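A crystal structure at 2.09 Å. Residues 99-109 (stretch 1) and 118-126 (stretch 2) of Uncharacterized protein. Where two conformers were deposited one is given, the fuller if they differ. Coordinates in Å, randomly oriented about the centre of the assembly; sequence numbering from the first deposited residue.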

# COMPACT_ATOMS: atom_id res chain seq x y z
N SER A 99 -15.80 9.72 -0.95
CA SER A 99 -16.56 9.03 -1.95
C SER A 99 -17.81 8.34 -1.40
O SER A 99 -17.80 7.83 -0.28
CB SER A 99 -15.67 7.99 -2.60
OG SER A 99 -16.29 7.46 -3.75
N ALA A 100 -18.87 8.34 -2.21
CA ALA A 100 -20.14 7.76 -1.88
C ALA A 100 -20.05 6.25 -1.70
O ALA A 100 -20.78 5.72 -0.92
CB ALA A 100 -21.16 8.10 -2.92
N SER A 101 -19.13 5.59 -2.39
CA SER A 101 -18.91 4.16 -2.24
C SER A 101 -17.52 3.75 -2.72
O SER A 101 -16.73 4.60 -3.19
CB SER A 101 -19.96 3.38 -3.03
OG SER A 101 -19.93 2.01 -2.69
N TRP A 102 -17.26 2.45 -2.60
CA TRP A 102 -16.02 1.83 -3.06
C TRP A 102 -16.06 1.41 -4.51
O TRP A 102 -15.04 1.05 -5.07
CB TRP A 102 -15.72 0.57 -2.24
CG TRP A 102 -16.65 -0.56 -2.50
CD1 TRP A 102 -16.59 -1.46 -3.53
CD2 TRP A 102 -17.74 -0.96 -1.68
NE1 TRP A 102 -17.61 -2.36 -3.44
CE2 TRP A 102 -18.33 -2.08 -2.30
CE3 TRP A 102 -18.29 -0.46 -0.50
CZ2 TRP A 102 -19.45 -2.73 -1.77
CZ3 TRP A 102 -19.43 -1.11 0.04
CH2 TRP A 102 -19.99 -2.24 -0.60
N ASP A 103 -17.25 1.45 -5.11
CA ASP A 103 -17.49 0.88 -6.46
C ASP A 103 -16.76 1.56 -7.64
O ASP A 103 -16.59 0.94 -8.66
CB ASP A 103 -19.02 0.80 -6.75
CG ASP A 103 -19.67 2.19 -6.90
OD1 ASP A 103 -19.05 3.23 -6.55
OD2 ASP A 103 -20.83 2.26 -7.35
N LYS A 104 -16.37 2.82 -7.55
CA LYS A 104 -15.54 3.46 -8.58
C LYS A 104 -14.04 3.41 -8.21
O LYS A 104 -13.34 4.35 -8.52
CB LYS A 104 -15.83 4.97 -8.72
CG LYS A 104 -17.25 5.38 -8.86
CD LYS A 104 -17.75 5.21 -10.23
CE LYS A 104 -18.86 6.17 -10.50
NZ LYS A 104 -19.67 5.64 -11.63
N GLY A 105 -13.57 2.39 -7.52
CA GLY A 105 -12.16 2.39 -7.06
C GLY A 105 -11.87 3.22 -5.83
O GLY A 105 -12.60 4.10 -5.50
N THR A 106 -10.78 2.92 -5.14
CA THR A 106 -10.52 3.52 -3.85
C THR A 106 -9.24 4.34 -3.75
O THR A 106 -8.88 4.80 -2.67
CB THR A 106 -10.45 2.40 -2.86
OG1 THR A 106 -9.57 1.39 -3.37
CG2 THR A 106 -11.86 1.80 -2.67
N TYR A 107 -8.52 4.51 -4.86
CA TYR A 107 -7.28 5.26 -4.89
C TYR A 107 -7.02 5.78 -6.31
O TYR A 107 -7.55 5.22 -7.29
CB TYR A 107 -6.07 4.37 -4.46
CG TYR A 107 -5.68 3.37 -5.53
CD1 TYR A 107 -6.36 2.15 -5.69
CD2 TYR A 107 -4.69 3.68 -6.46
CE1 TYR A 107 -6.02 1.25 -6.73
CE2 TYR A 107 -4.35 2.77 -7.50
CZ TYR A 107 -5.01 1.59 -7.64
OH TYR A 107 -4.61 0.77 -8.72
N THR A 108 -6.20 6.83 -6.38
CA THR A 108 -5.46 7.14 -7.58
C THR A 108 -4.05 7.49 -7.23
O THR A 108 -3.71 7.68 -6.05
CB THR A 108 -6.03 8.31 -8.40
OG1 THR A 108 -5.98 9.51 -7.62
CG2 THR A 108 -7.42 8.01 -8.79
N LEU A 109 -3.21 7.51 -8.28
CA LEU A 109 -1.81 7.79 -8.19
C LEU A 109 -1.45 8.90 -9.13
O LEU A 109 -2.04 9.05 -10.19
CB LEU A 109 -1.02 6.56 -8.61
CG LEU A 109 -1.36 5.29 -7.87
CD1 LEU A 109 -0.63 4.10 -8.56
CD2 LEU A 109 -0.99 5.35 -6.39
N VAL A 118 -0.35 9.86 -3.64
CA VAL A 118 -1.38 8.82 -3.44
C VAL A 118 -2.66 9.51 -2.97
O VAL A 118 -2.63 10.28 -2.01
CB VAL A 118 -0.96 7.78 -2.39
CG1 VAL A 118 -1.99 6.64 -2.26
CG2 VAL A 118 0.33 7.09 -2.74
N THR A 119 -3.76 9.22 -3.62
CA THR A 119 -5.03 9.72 -3.22
C THR A 119 -5.86 8.55 -2.77
O THR A 119 -5.94 7.57 -3.47
CB THR A 119 -5.74 10.39 -4.39
OG1 THR A 119 -4.96 11.52 -4.80
CG2 THR A 119 -7.12 10.86 -4.00
N LEU A 120 -6.47 8.66 -1.60
CA LEU A 120 -7.32 7.64 -1.11
C LEU A 120 -8.75 8.17 -1.05
O LEU A 120 -9.00 9.23 -0.46
CB LEU A 120 -6.90 7.23 0.27
CG LEU A 120 -5.43 6.87 0.50
CD1 LEU A 120 -5.22 6.55 1.93
CD2 LEU A 120 -5.10 5.67 -0.37
N TYR A 121 -9.68 7.40 -1.62
CA TYR A 121 -11.08 7.70 -1.60
C TYR A 121 -11.67 6.93 -0.42
O TYR A 121 -11.47 5.70 -0.27
CB TYR A 121 -11.72 7.32 -2.95
CG TYR A 121 -11.26 8.23 -4.05
CD1 TYR A 121 -10.13 7.97 -4.79
CD2 TYR A 121 -11.99 9.38 -4.35
CE1 TYR A 121 -9.72 8.87 -5.79
CE2 TYR A 121 -11.61 10.24 -5.34
CZ TYR A 121 -10.46 10.01 -6.04
OH TYR A 121 -10.14 10.93 -7.03
N MSE A 122 -12.42 7.66 0.40
CA MSE A 122 -12.97 7.10 1.62
C MSE A 122 -14.35 7.62 1.97
O MSE A 122 -14.77 8.64 1.47
CB MSE A 122 -12.03 7.37 2.84
CG MSE A 122 -11.20 8.61 2.79
SE MSE A 122 -12.13 10.34 2.97
CE MSE A 122 -12.32 10.44 4.90
N GLY A 123 -15.01 6.92 2.88
CA GLY A 123 -16.34 7.29 3.38
C GLY A 123 -16.75 6.26 4.41
O GLY A 123 -16.04 5.28 4.63
N ASN A 124 -17.84 6.47 5.09
CA ASN A 124 -18.10 5.59 6.22
C ASN A 124 -18.72 4.24 5.77
O ASN A 124 -19.12 3.46 6.61
CB ASN A 124 -18.87 6.29 7.36
CG ASN A 124 -20.23 6.72 6.92
OD1 ASN A 124 -20.66 6.43 5.80
ND2 ASN A 124 -20.95 7.39 7.82
N TRP A 125 -18.76 3.98 4.45
CA TRP A 125 -18.90 2.61 3.94
C TRP A 125 -17.69 1.72 4.35
O TRP A 125 -17.73 0.51 4.18
CB TRP A 125 -19.03 2.55 2.41
CG TRP A 125 -18.06 3.43 1.69
CD1 TRP A 125 -18.28 4.74 1.27
CD2 TRP A 125 -16.71 3.13 1.29
NE1 TRP A 125 -17.16 5.23 0.66
CE2 TRP A 125 -16.19 4.27 0.63
CE3 TRP A 125 -15.87 2.02 1.45
CZ2 TRP A 125 -14.90 4.33 0.16
CZ3 TRP A 125 -14.59 2.08 0.94
CH2 TRP A 125 -14.11 3.23 0.30
N LEU A 126 -16.60 2.33 4.81
CA LEU A 126 -15.41 1.61 5.23
C LEU A 126 -15.61 0.85 6.56
O LEU A 126 -16.12 1.41 7.48
CB LEU A 126 -14.26 2.60 5.49
CG LEU A 126 -13.28 2.98 4.40
CD1 LEU A 126 -12.40 4.17 4.89
CD2 LEU A 126 -12.44 1.75 4.05
O HOH W 1 -3.16 10.77 -6.81
O HOH W 2 -7.96 11.21 -8.22

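The two stretches meet as a short antiparallel strand pairing that gives way, beyond the strand of stretch 1, to a loop packed against the indole of Trp125, and together they bury 665 Å² of surface.

In the strand pair, 107-109 and 118-122 run at 166° to each other, with a closest axial approach of 4.7 Å. Thr108 and Thr119 form the hydrogen-bonded pair: Thr108 N donates to Thr119 O at 3.0 Å, and Thr119 N returns a bond to Thr108 O at 2.9 Å. The ladder extends one step beyond the strand of stretch 1, where Tyr121 N donates to Thr106 O at 2.9 Å along a nearly straight line (170°). The non-hydrogen-bonded pairs, Tyr107 with Leu120 and Leu109 with Val118, flank the threonine pair. At the first of these the backbones come close enough for CA-H...O contacts, with Tyr107 CA 3.0 Å from Thr119 O and Leu120 CA 3.6 Å from Thr106 O.

Side chains alternate across the sheet. On the face carrying Tyr107, Leu109, Val118 and Leu120, the contacts are apolar and fairly loose: Leu109 CD2 lies 4.3 Å from Val118 CG2, and Tyr107 CB lies 4.4 Å from Leu120 CD2, while the end of the tyrosine side chain leads away from stretch 2. The face carrying Thr108 and Thr119 is more polar. Thr108 OG1 approaches Thr119 CB to 3.4 Å, and water 1 links the two hydroxyls, at 3.2 Å from Thr108 OG1 and 2.8 Å from Thr119 OG1. Water 2 joins Thr108 OG1, at 2.7 Å, to Tyr121 OH, at 2.5 Å, so the Thr108 hydroxyl takes part in both bridges. The methyl of Thr108 also meets the edge of the Tyr121 ring, with CG2 3.9 Å from Tyr121 CE1.

At the far end of strand 118-122, on the other side of the loop from Thr106, Ser99 makes one more backbone hydrogen bond: Ser99 N donates to Met122 O at 2.8 Å. Ser99 CB rests 4.0 Å from Tyr121 CB. The Ser99 carbonyl is taken by a side chain: Trp125 NE1 donates to Ser99 O at 2.8 Å, which satisfies the indole nitrogen and fixes that edge of the ring. Gly123 lies beside the same carbonyl, its CA 4.0 Å from Ser99 O; a CB there would fall 2.6 Å from this oxygen, a clash that the absence of a side chain avoids.

With its edge held, the indole presents one face to the loop. Ser101 CA sits 3.7 Å from the centroid of the Trp125 five-membered ring, and Trp102 CB lies 4.0 Å from the centroid of its six-membered ring; both are close to the ring normal, as expected for CH-pi contacts. Thr106 CG2 adds an approach of 4.0 Å to Trp125 CH2. Trp125 thus has the largest area covered by the opposing stretch, 120 Å². The loop it engages folds back through a type I turn from Trp102 to Gly105, closed by a weak hydrogen bond from Gly105 N to Trp102 O at 3.2 Å.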